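Local atomic coordinates of OBCA, Oxalate Biosynthetic Component A (Burkholderia glumae, PDB entry 4NNB), a protein that belongs to the oxalate biosynthetic component A proteins, pairing an N-terminal domain with a TIM-barrel part that carries a magnesium ion. Residues Asp21-Thr26 against Trp150-Gln155; Gln134-Gly139 against Val489-Gly494; Pro313-Phe318 against Gly323-Pro328; Glu348-Ala353 against Val381-Arg386. One frame throughout, in Å; residues are numbered along the deposited sequence.

Interaction 1 (Asp21-Thr26 against Trp150-Gln155); sequences DPFEAT and WEHERQ
The ring of His152 takes the edge of Phe23 on one face. Phe23 CE1 sits over the centre of the imidazole, 3.7 Å from His152 CG. The two planes stand at 86°, a T-shaped (edge-to-face) pair. One face of the Phe23 ring is lined near its rim by CG of the neighbouring Pro22. The indole of Trp150 carries His152 CD2 over one face and Gln155 NE2 over the opposite one. In the plane of the indole, Trp150 NE1 donates to Arg154 O at 3.1 Å, which helps to fix the rotation of the indole. Phe23 meets Trp150 obliquely, with Phe23 CE1 3.8 Å from Trp150 CH2 and the planes at 54°. Together the three rings form an aromatic cluster between two loops, one after strand 18-19 and one before strand 155-159. Asp21-Glu24 is a type I beta turn and also holds an Asx turn. There Phe23 N donates to Asp21 OD2 at 2.9 Å, from above the carboxylate plane. Phe23 CG lies anti to the carbonyl carbon (chi1 -56°), and this swings the ring toward Trp150 and His152. Pro22 CB adds a looser contact, 4.4 Å from Trp150 CH2. Glu24 and Ala25, pointing away from the Trp150 loop, touch Val244 of strand 242-246.

Interaction 2 (Gln134-Gly139 against Val489-Gly494); sequences QLTTYG and VRKARG
Lys491 runs obliquely past Thr136 and Thr137, two neighbouring threonines in the last turn of helix 125-137. The side chain of Thr136 points at the strand. Its OG1 takes the backbone N of Lys491 at 3.1 Å, in a nearly straight bond of 169°. OG1 lies between the backbone N and the carbonyl carbon of its own residue (chi1 57°), and from there it also bonds Val132 O. The CB of Lys491 packs 3.5 Å from the same Thr136 OG1. Beyond CB the lysine bends at chi2 and again at chi4. These bends curl the chain round the hydroxyl of Thr137, and NZ donates to Thr137 OG1 at 2.8 Å. The ammonium has a second partner in Arg197 O, and Thr137 OG1 is also bonded to Leu133 O. Arg490 crosses Thr136 at about a right angle, with its CB 4.1 Å from Thr136 CG2. Its extended chain then leads away to salt bridges with Asp482 and Glu497. Its NH1 also holds Lys491 O at 3.2 Å. The contact thus joins the end of a helix to an edge of the two-stranded antiparallel sheet of 479-481 and 489-491. The helix itself closes in a Schellman motif, with Gly139 at positive phi as the C-prime residue.

Interaction 3 (Pro313-Phe318 against Gly323-Pro328); sequences PAAVVF and GYDNAP. With OAA (oxaloacetate ion), chain C.
Tyr324 and Val316 lie side by side, pointing the same way, on an antiparallel hydrogen-bonded pair. Val316 N donates to Tyr324 O at 2.9 Å, nearly straight at 174°. Tyr324 N returns a bond to Val316 O at 2.9 Å, in the carbonyl plane. From CB, the tyrosine turns its CG between its backbone N and carbonyl carbon (chi1 51°), which carries the ring back alongside Val316. One ring face receives Val316 CB in a CH-pi contact, 4.3 Å from the ring centroid. Tyr324 CE1 touches Phe318 CE1 and also lies near O5 of the oxaloacetate ion. CZ meets Val316 CG2 at 4.1 Å. At the tip, OH is 2.9 Å from ligand O5, a probable hydrogen bond whose proton has another acceptor within reach. Gly323 CA sits at the edge of the Phe318 ring, 3.7 Å from Phe318 CD1. Arg281 makes a cation-pi contact with that ring. Farther along, Asn326 ND2 donates to Ala314 O at 2.9 Å from above the carbonyl plane, while Asn326 OD1 is held by Arg292. Backbone bonds and an apolar face therefore set the position of the tyrosine ring. Its hydroxyl is left within hydrogen-bonding distance of a carboxylate oxygen of the ligand. Arg281, which also bonds the ligand, probably helps to offset the ligand's negative charge, together with the magnesium ion.

Interaction 4 (Glu348-Ala353 against Val381-Arg386); sequences EVFNHA and VDQYRR. With OAA (oxaloacetate ion), chain C.
Phe350 meets the side chain of Gln383 obliquely, with the ring and amide planes 68° apart. Phe350 follows strand 344-349, one of the parallel strands of the TIM-barrel part, and Gln383 lies near strand 383-386. The edge of the Phe350 ring faces the oxaloacetate ion, with Phe350 CZ 3.5 Å from ligand C2. Glu348 also lines this pocket, its CG 3.6 Å from ligand O1. On the protein side, Gln383 CG lies 3.1 Å from Phe350 O. The glutamine chain bends at chi2 (-74°), which brings the amide obliquely toward the Phe350 ring. Asn351 CB packs against Gln383 CB at 4.2 Å. In the next shell, one water lies between Phe350 O and Val381 O. Another accepts from Asn351 ND2 at 2.8 Å and lies close to Tyr384 O. Asn351 is also the N-cap of helix 352-359, where its OD1 holds Ile354 N, and its ND2 bonds Ala315 O. Asp396 receives Ala353 N and so helps place the first turn of that helix. Val378 and Ser312 pack against the Phe350 side chain. At the outer end Arg385 is extended from CG to NE, and one face of its guanidinium lies against Ala353 CB, which is 4.1 Å from Arg385 NH1.

The four contacts form two groups on opposite sides of the chain's centre. Interactions 1 and 2 have centres 13 Å apart and touch where Trp150 and Pro22 pack on the carbonyl O of Tyr138. Their segments alternate along the chain, and interaction 2 brings the late strand 489-491 back to helix 125-137. Interactions 3 and 4 follow each other in sequence inside the loop that interaction 2 closes. Their centres are 9 Å apart. Strands 317-318 and 383-386 are neighbours in one antiparallel sheet, and both contacts touch the oxaloacetate ion. About 17 Å separates the nearest atoms of interactions 2 and 4. The two contacts that touch the ligand thus lie well apart from interactions 1 and 2.

Interaction 1 (Asp21-Thr26 against Trp150-Gln155)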
# COMPACT_ATOMS: atom_id res chain seq x y z
N ASP A 21 -13.99 3.84 -5.86
CA ASP A 21 -14.50 4.61 -6.99
C ASP A 21 -14.99 5.96 -6.46
O ASP A 21 -15.98 6.01 -5.74
CB ASP A 21 -15.67 3.85 -7.64
CG ASP A 21 -16.16 4.50 -8.92
OD1 ASP A 21 -16.89 3.83 -9.67
OD2 ASP A 21 -15.81 5.68 -9.19
N PRO A 22 -14.30 7.06 -6.81
CA PRO A 22 -14.70 8.37 -6.27
C PRO A 22 -15.95 8.94 -6.95
O PRO A 22 -16.43 9.99 -6.52
CB PRO A 22 -13.51 9.26 -6.61
CG PRO A 22 -12.95 8.67 -7.85
CD PRO A 22 -13.13 7.18 -7.70
N PHE A 23 -16.44 8.28 -7.99
CA PHE A 23 -17.66 8.73 -8.65
C PHE A 23 -18.90 8.02 -8.11
O PHE A 23 -20.00 8.29 -8.57
CB PHE A 23 -17.56 8.54 -10.16
CG PHE A 23 -16.38 9.23 -10.78
CD1 PHE A 23 -16.33 10.62 -10.87
CD2 PHE A 23 -15.31 8.50 -11.26
CE1 PHE A 23 -15.24 11.25 -11.45
CE2 PHE A 23 -14.20 9.12 -11.82
CZ PHE A 23 -14.17 10.50 -11.92
N GLU A 24 -18.71 7.12 -7.16
CA GLU A 24 -19.85 6.44 -6.54
C GLU A 24 -20.27 7.16 -5.27
O GLU A 24 -19.46 7.88 -4.68
CB GLU A 24 -19.54 4.95 -6.23
CG GLU A 24 -19.63 4.04 -7.46
CD GLU A 24 -19.86 2.55 -7.15
OE1 GLU A 24 -19.72 2.12 -5.98
OE2 GLU A 24 -20.18 1.81 -8.10
N ALA A 25 -21.52 6.96 -4.87
CA ALA A 25 -22.04 7.56 -3.65
C ALA A 25 -21.18 7.18 -2.45
O ALA A 25 -20.65 6.07 -2.38
CB ALA A 25 -23.47 7.11 -3.41
N THR A 26 -21.05 8.10 -1.50
CA THR A 26 -20.22 7.85 -0.33
C THR A 26 -21.04 7.90 0.95
O THR A 26 -20.51 7.72 2.05
CB THR A 26 -19.06 8.85 -0.23
OG1 THR A 26 -19.57 10.20 -0.22
CG2 THR A 26 -18.12 8.68 -1.42
N TRP A 150 -12.07 19.84 -7.06
CA TRP A 150 -12.71 18.69 -7.69
C TRP A 150 -12.92 19.02 -9.16
O TRP A 150 -13.63 19.97 -9.48
CB TRP A 150 -14.03 18.37 -7.00
CG TRP A 150 -14.86 17.29 -7.65
CD1 TRP A 150 -16.09 17.44 -8.25
CD2 TRP A 150 -14.55 15.89 -7.75
NE1 TRP A 150 -16.55 16.23 -8.70
CE2 TRP A 150 -15.63 15.26 -8.41
CE3 TRP A 150 -13.46 15.11 -7.34
CZ2 TRP A 150 -15.64 13.89 -8.67
CZ3 TRP A 150 -13.48 13.75 -7.61
CH2 TRP A 150 -14.57 13.15 -8.26
N GLU A 151 -12.26 18.28 -10.04
CA GLU A 151 -12.26 18.63 -11.46
C GLU A 151 -13.21 17.77 -12.29
O GLU A 151 -12.86 17.32 -13.38
CB GLU A 151 -10.85 18.55 -12.02
CG GLU A 151 -9.86 19.45 -11.28
CD GLU A 151 -8.51 19.54 -11.97
OE1 GLU A 151 -7.97 18.48 -12.36
OE2 GLU A 151 -7.99 20.66 -12.11
N HIS A 152 -14.41 17.54 -11.76
CA HIS A 152 -15.43 16.80 -12.48
C HIS A 152 -16.81 17.39 -12.24
O HIS A 152 -17.02 18.16 -11.30
CB HIS A 152 -15.43 15.32 -12.08
CG HIS A 152 -14.06 14.69 -12.06
ND1 HIS A 152 -13.47 14.18 -13.20
CD2 HIS A 152 -13.19 14.48 -11.05
CE1 HIS A 152 -12.28 13.69 -12.88
NE2 HIS A 152 -12.09 13.85 -11.59
N GLU A 153 -17.75 17.02 -13.10
CA GLU A 153 -19.12 17.53 -13.02
C GLU A 153 -19.88 16.93 -11.84
O GLU A 153 -20.22 17.64 -10.90
CB GLU A 153 -19.86 17.24 -14.33
CG GLU A 153 -18.98 16.64 -15.43
CD GLU A 153 -18.68 15.17 -15.22
OE1 GLU A 153 -19.57 14.44 -14.73
OE2 GLU A 153 -17.54 14.74 -15.54
N ARG A 154 -20.12 15.62 -11.89
CA ARG A 154 -20.88 14.93 -10.84
C ARG A 154 -20.01 14.53 -9.65
O ARG A 154 -18.80 14.39 -9.77
CB ARG A 154 -21.52 13.67 -11.42
CG ARG A 154 -22.20 13.87 -12.77
CD ARG A 154 -22.71 12.54 -13.33
NE ARG A 154 -23.35 12.69 -14.63
CZ ARG A 154 -24.65 12.90 -14.80
NH1 ARG A 154 -25.45 12.97 -13.74
NH2 ARG A 154 -25.15 13.03 -16.02
N GLN A 155 -20.65 14.34 -8.49
CA GLN A 155 -19.98 13.85 -7.29
C GLN A 155 -21.01 13.61 -6.19
O GLN A 155 -22.10 14.19 -6.19
CB GLN A 155 -18.93 14.86 -6.78
CG GLN A 155 -19.55 16.05 -6.07
CD GLN A 155 -18.58 17.21 -5.88
OE1 GLN A 155 -18.80 18.30 -6.42
NE2 GLN A 155 -17.53 16.99 -5.11

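Interaction 2 (Gln134-Gly139 against Val489-Gly494)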
# COMPACT_ATOMS: atom_id res chain seq x y z
N GLN A 134 -9.23 13.06 3.46
CA GLN A 134 -10.55 12.57 3.09
C GLN A 134 -10.94 12.97 1.67
O GLN A 134 -11.39 12.14 0.88
CB GLN A 134 -11.62 13.05 4.08
CG GLN A 134 -12.97 12.40 3.81
CD GLN A 134 -12.91 10.90 3.97
OE1 GLN A 134 -12.78 10.38 5.09
NE2 GLN A 134 -13.00 10.18 2.86
N LEU A 135 -10.76 14.25 1.34
CA LEU A 135 -11.14 14.74 0.02
C LEU A 135 -10.24 14.22 -1.10
O LEU A 135 -10.71 13.95 -2.20
CB LEU A 135 -11.21 16.28 0.01
CG LEU A 135 -12.36 16.90 0.83
CD1 LEU A 135 -12.42 18.41 0.65
CD2 LEU A 135 -13.70 16.28 0.48
N THR A 136 -8.94 14.07 -0.84
CA THR A 136 -8.07 13.49 -1.86
C THR A 136 -8.31 11.98 -2.02
O THR A 136 -8.00 11.43 -3.08
CB THR A 136 -6.56 13.80 -1.66
OG1 THR A 136 -6.12 13.36 -0.37
CG2 THR A 136 -6.28 15.30 -1.81
N THR A 137 -8.85 11.34 -0.98
CA THR A 137 -9.31 9.95 -1.09
C THR A 137 -10.50 9.91 -2.05
O THR A 137 -10.70 8.94 -2.78
CB THR A 137 -9.74 9.37 0.28
OG1 THR A 137 -8.61 9.34 1.16
CG2 THR A 137 -10.29 7.94 0.14
N TYR A 138 -11.29 10.98 -2.04
CA TYR A 138 -12.45 11.10 -2.92
C TYR A 138 -12.08 11.65 -4.31
O TYR A 138 -12.96 11.98 -5.09
CB TYR A 138 -13.50 12.01 -2.27
CG TYR A 138 -14.27 11.40 -1.12
CD1 TYR A 138 -14.27 10.03 -0.87
CD2 TYR A 138 -15.01 12.21 -0.26
CE1 TYR A 138 -15.00 9.50 0.19
CE2 TYR A 138 -15.72 11.70 0.78
CZ TYR A 138 -15.72 10.36 1.01
OH TYR A 138 -16.45 9.88 2.07
N GLY A 139 -10.78 11.77 -4.59
CA GLY A 139 -10.33 12.18 -5.91
C GLY A 139 -10.19 13.68 -6.13
O GLY A 139 -9.96 14.13 -7.26
N VAL A 489 0.15 16.86 3.97
CA VAL A 489 0.02 15.46 3.52
C VAL A 489 -1.25 15.26 2.71
O VAL A 489 -2.27 15.89 2.98
CB VAL A 489 0.02 14.48 4.73
CG1 VAL A 489 -0.13 13.01 4.27
CG2 VAL A 489 1.29 14.65 5.56
N ARG A 490 -1.19 14.38 1.70
CA ARG A 490 -2.36 14.04 0.89
C ARG A 490 -2.21 12.64 0.31
O ARG A 490 -1.13 12.05 0.38
CB ARG A 490 -2.53 15.04 -0.26
CG ARG A 490 -1.31 15.09 -1.20
CD ARG A 490 -1.67 15.75 -2.52
NE ARG A 490 -0.51 16.11 -3.34
CZ ARG A 490 0.05 15.30 -4.23
NH1 ARG A 490 -0.44 14.08 -4.42
NH2 ARG A 490 1.11 15.70 -4.93
N LYS A 491 -3.28 12.12 -0.29
CA LYS A 491 -3.23 10.85 -1.00
C LYS A 491 -2.35 11.01 -2.24
O LYS A 491 -2.43 12.02 -2.96
CB LYS A 491 -4.64 10.39 -1.39
CG LYS A 491 -5.45 9.84 -0.20
CD LYS A 491 -4.85 8.50 0.29
CE LYS A 491 -5.35 8.07 1.66
NZ LYS A 491 -6.66 7.36 1.64
N ALA A 492 -1.47 10.04 -2.46
CA ALA A 492 -0.63 10.03 -3.65
C ALA A 492 -1.50 9.90 -4.91
O ALA A 492 -2.56 9.27 -4.87
CB ALA A 492 0.37 8.87 -3.59
N ARG A 493 -1.05 10.48 -6.02
CA ARG A 493 -1.77 10.31 -7.28
C ARG A 493 -1.49 8.94 -7.90
O ARG A 493 -2.14 8.52 -8.86
CB ARG A 493 -1.37 11.41 -8.27
CG ARG A 493 -1.74 12.81 -7.82
CD ARG A 493 -2.47 13.53 -8.92
NE ARG A 493 -3.83 13.01 -9.06
CZ ARG A 493 -4.50 12.96 -10.21
NH1 ARG A 493 -3.91 13.39 -11.32
NH2 ARG A 493 -5.73 12.49 -10.25
N GLY A 494 -0.51 8.23 -7.34
CA GLY A 494 -0.12 6.94 -7.86
C GLY A 494 1.21 6.52 -7.26
O GLY A 494 1.91 7.33 -6.64

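Interaction 3 (Pro313-Phe318 against Gly323-Pro328)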
# COMPACT_ATOMS: atom_id res chain seq x y z
N PRO A 313 11.12 -17.17 4.29
CA PRO A 313 11.46 -18.51 4.78
C PRO A 313 11.15 -18.76 6.27
O PRO A 313 11.95 -19.38 6.97
CB PRO A 313 12.97 -18.60 4.52
CG PRO A 313 13.45 -17.17 4.63
CD PRO A 313 12.30 -16.29 4.15
N ALA A 314 9.99 -18.27 6.71
CA ALA A 314 9.40 -18.59 8.00
C ALA A 314 7.96 -18.15 7.92
O ALA A 314 7.60 -17.39 7.01
CB ALA A 314 10.10 -17.85 9.15
N ALA A 315 7.15 -18.61 8.87
CA ALA A 315 5.78 -18.12 9.00
C ALA A 315 5.80 -16.60 9.17
O ALA A 315 6.68 -16.05 9.85
CB ALA A 315 5.10 -18.76 10.21
N VAL A 316 4.85 -15.92 8.54
CA VAL A 316 4.74 -14.46 8.69
C VAL A 316 3.49 -14.20 9.53
O VAL A 316 2.39 -14.50 9.09
CB VAL A 316 4.65 -13.75 7.32
CG1 VAL A 316 4.46 -12.24 7.51
CG2 VAL A 316 5.92 -14.00 6.51
N VAL A 317 3.68 -13.70 10.74
CA VAL A 317 2.58 -13.56 11.68
C VAL A 317 2.45 -12.10 12.10
O VAL A 317 3.06 -11.67 13.09
CB VAL A 317 2.80 -14.44 12.94
CG1 VAL A 317 1.53 -14.44 13.80
CG2 VAL A 317 3.21 -15.88 12.55
N PHE A 318 1.70 -11.33 11.32
CA PHE A 318 1.53 -9.90 11.59
C PHE A 318 0.83 -9.69 12.93
O PHE A 318 -0.19 -10.33 13.20
CB PHE A 318 0.65 -9.24 10.51
CG PHE A 318 1.24 -9.28 9.13
CD1 PHE A 318 0.80 -10.22 8.21
CD2 PHE A 318 2.19 -8.35 8.73
CE1 PHE A 318 1.33 -10.25 6.92
CE2 PHE A 318 2.72 -8.38 7.44
CZ PHE A 318 2.28 -9.33 6.54
N GLY A 323 -1.66 -13.10 8.78
CA GLY A 323 -0.45 -13.72 8.25
C GLY A 323 -0.61 -15.04 7.51
O GLY A 323 -1.72 -15.49 7.25
N TYR A 324 0.52 -15.68 7.19
CA TYR A 324 0.49 -16.93 6.43
C TYR A 324 1.77 -17.73 6.68
O TYR A 324 2.85 -17.17 6.89
CB TYR A 324 0.33 -16.68 4.92
CG TYR A 324 1.33 -15.68 4.39
CD1 TYR A 324 1.13 -14.32 4.57
CD2 TYR A 324 2.48 -16.10 3.73
CE1 TYR A 324 2.04 -13.39 4.11
CE2 TYR A 324 3.40 -15.16 3.26
CZ TYR A 324 3.16 -13.81 3.46
OH TYR A 324 4.05 -12.86 3.01
N ASP A 325 1.63 -19.05 6.62
CA ASP A 325 2.76 -19.94 6.87
C ASP A 325 3.66 -20.05 5.65
O ASP A 325 3.23 -19.82 4.51
CB ASP A 325 2.24 -21.34 7.26
CG ASP A 325 3.31 -22.21 7.93
OD1 ASP A 325 4.37 -21.70 8.34
OD2 ASP A 325 3.07 -23.42 8.06
N ASN A 326 4.91 -20.38 5.91
CA ASN A 326 5.82 -20.82 4.88
C ASN A 326 6.58 -21.99 5.47
O ASN A 326 7.62 -21.81 6.09
CB ASN A 326 6.78 -19.70 4.48
CG ASN A 326 6.04 -18.47 3.92
OD1 ASN A 326 5.72 -18.42 2.73
ND2 ASN A 326 5.76 -17.50 4.78
N ALA A 327 6.04 -23.20 5.31
CA ALA A 327 6.60 -24.39 5.96
C ALA A 327 7.87 -24.90 5.24
O ALA A 327 8.08 -24.60 4.06
CB ALA A 327 5.56 -25.48 6.01
N PRO A 328 8.72 -25.68 5.95
CA PRO A 328 9.93 -26.22 5.33
C PRO A 328 9.68 -27.05 4.06
O PRO A 328 10.46 -26.92 3.12
CB PRO A 328 10.52 -27.10 6.43
CG PRO A 328 10.04 -26.47 7.70
CD PRO A 328 8.65 -26.02 7.39
O1 OAA C . 5.73 -11.71 -0.56
O2 OAA C . 4.70 -9.90 -1.46
O4 OAA C . 2.04 -8.32 2.77
O5 OAA C . 2.21 -10.61 2.70
O3 OAA C . 3.05 -8.42 0.11
C1 OAA C . 4.98 -10.65 -0.43
C2 OAA C . 4.46 -10.31 0.95
C3 OAA C . 3.30 -9.33 1.00
C4 OAA C . 2.46 -9.43 2.21
O HOH W 1 -1.12 -12.76 11.16

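Interaction 4 (Glu348-Ala353 against Val381-Arg386)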
# COMPACT_ATOMS: atom_id res chain seq x y z
N GLU A 348 11.85 -11.67 1.53
CA GLU A 348 11.07 -10.67 2.26
C GLU A 348 11.38 -10.84 3.73
O GLU A 348 10.89 -11.78 4.36
CB GLU A 348 9.56 -10.86 2.07
CG GLU A 348 9.07 -10.93 0.65
CD GLU A 348 9.31 -9.64 -0.11
OE1 GLU A 348 8.42 -8.75 -0.10
OE2 GLU A 348 10.37 -9.54 -0.73
N VAL A 349 12.21 -9.96 4.27
CA VAL A 349 12.61 -10.08 5.67
C VAL A 349 11.57 -9.45 6.60
O VAL A 349 11.67 -8.27 6.98
CB VAL A 349 14.00 -9.48 5.91
CG1 VAL A 349 14.46 -9.79 7.33
CG2 VAL A 349 15.02 -10.02 4.91
N PHE A 350 10.56 -10.23 6.96
CA PHE A 350 9.47 -9.75 7.81
C PHE A 350 9.85 -9.74 9.29
O PHE A 350 9.30 -8.97 10.07
CB PHE A 350 8.23 -10.64 7.65
CG PHE A 350 7.41 -10.35 6.41
CD1 PHE A 350 7.53 -11.17 5.28
CD2 PHE A 350 6.52 -9.28 6.38
CE1 PHE A 350 6.76 -10.91 4.13
CE2 PHE A 350 5.76 -9.01 5.24
CZ PHE A 350 5.87 -9.82 4.12
N ASN A 351 10.76 -10.63 9.69
CA ASN A 351 10.97 -10.89 11.12
C ASN A 351 12.34 -11.49 11.39
O ASN A 351 13.05 -11.86 10.45
CB ASN A 351 9.85 -11.78 11.66
CG ASN A 351 9.69 -13.09 10.87
OD1 ASN A 351 10.68 -13.68 10.45
ND2 ASN A 351 8.46 -13.51 10.66
N HIS A 352 12.71 -11.62 12.66
CA HIS A 352 14.03 -12.17 12.99
C HIS A 352 14.14 -13.66 12.65
O HIS A 352 15.22 -14.14 12.31
CB HIS A 352 14.39 -11.91 14.47
CG HIS A 352 14.71 -10.48 14.76
ND1 HIS A 352 15.89 -9.89 14.37
CD2 HIS A 352 13.98 -9.51 15.36
CE1 HIS A 352 15.89 -8.62 14.75
NE2 HIS A 352 14.74 -8.36 15.34
N ALA A 353 13.03 -14.38 12.76
CA ALA A 353 13.02 -15.79 12.37
C ALA A 353 13.52 -15.93 10.93
O ALA A 353 14.32 -16.82 10.62
CB ALA A 353 11.63 -16.37 12.52
N VAL A 381 6.87 -2.78 10.55
CA VAL A 381 5.63 -3.54 10.63
C VAL A 381 5.75 -4.54 11.78
O VAL A 381 6.62 -5.42 11.75
CB VAL A 381 5.33 -4.28 9.31
CG1 VAL A 381 4.05 -5.11 9.41
CG2 VAL A 381 5.22 -3.28 8.17
N ASP A 382 4.89 -4.41 12.80
CA ASP A 382 4.99 -5.24 14.00
C ASP A 382 4.70 -6.72 13.69
O ASP A 382 3.72 -7.04 13.02
CB ASP A 382 4.05 -4.75 15.11
CG ASP A 382 4.36 -3.31 15.55
OD1 ASP A 382 5.45 -2.77 15.26
OD2 ASP A 382 3.50 -2.72 16.23
N GLN A 383 5.56 -7.61 14.19
CA GLN A 383 5.48 -9.04 13.89
C GLN A 383 5.50 -9.88 15.16
O GLN A 383 6.07 -9.45 16.17
CB GLN A 383 6.67 -9.45 13.00
CG GLN A 383 6.69 -8.73 11.64
CD GLN A 383 5.64 -9.25 10.67
OE1 GLN A 383 5.04 -10.30 10.90
NE2 GLN A 383 5.42 -8.53 9.59
N TYR A 384 4.92 -11.07 15.09
CA TYR A 384 4.99 -12.02 16.20
C TYR A 384 5.82 -13.22 15.78
O TYR A 384 6.01 -13.47 14.59
CB TYR A 384 3.60 -12.53 16.58
CG TYR A 384 2.74 -11.62 17.45
CD1 TYR A 384 3.28 -10.93 18.53
CD2 TYR A 384 1.38 -11.48 17.19
CE1 TYR A 384 2.48 -10.10 19.33
CE2 TYR A 384 0.58 -10.65 17.97
CZ TYR A 384 1.14 -9.97 19.04
OH TYR A 384 0.34 -9.17 19.81
N ARG A 385 6.29 -13.97 16.77
CA ARG A 385 6.69 -15.36 16.54
C ARG A 385 5.86 -16.20 17.51
O ARG A 385 5.70 -15.85 18.68
CB ARG A 385 8.19 -15.56 16.79
CG ARG A 385 8.67 -17.00 16.50
CD ARG A 385 10.19 -17.12 16.60
NE ARG A 385 10.64 -18.49 16.38
CZ ARG A 385 11.91 -18.83 16.17
NH1 ARG A 385 12.84 -17.88 16.14
NH2 ARG A 385 12.24 -20.10 15.98
N ARG A 386 5.28 -17.29 17.02
CA ARG A 386 4.46 -18.14 17.87
C ARG A 386 5.23 -19.38 18.30
O ARG A 386 5.88 -20.04 17.49
CB ARG A 386 3.16 -18.53 17.16
CG ARG A 386 2.21 -19.30 18.06
CD ARG A 386 0.93 -19.70 17.33
NE ARG A 386 0.22 -18.57 16.75
CZ ARG A 386 -0.65 -17.79 17.40
NH1 ARG A 386 -0.92 -18.00 18.69
NH2 ARG A 386 -1.26 -16.81 16.76
O1 OAA C . 5.73 -11.71 -0.56
O2 OAA C . 4.70 -9.90 -1.46
O4 OAA C . 2.04 -8.32 2.77
O5 OAA C . 2.21 -10.61 2.70
O3 OAA C . 3.05 -8.42 0.11
C1 OAA C . 4.98 -10.65 -0.43
C2 OAA C . 4.46 -10.31 0.95
C3 OAA C . 3.30 -9.33 1.00
C4 OAA C . 2.46 -9.43 2.21
O HOH W 2 9.38 -6.25 11.21
O HOH W 3 6.04 -12.70 11.86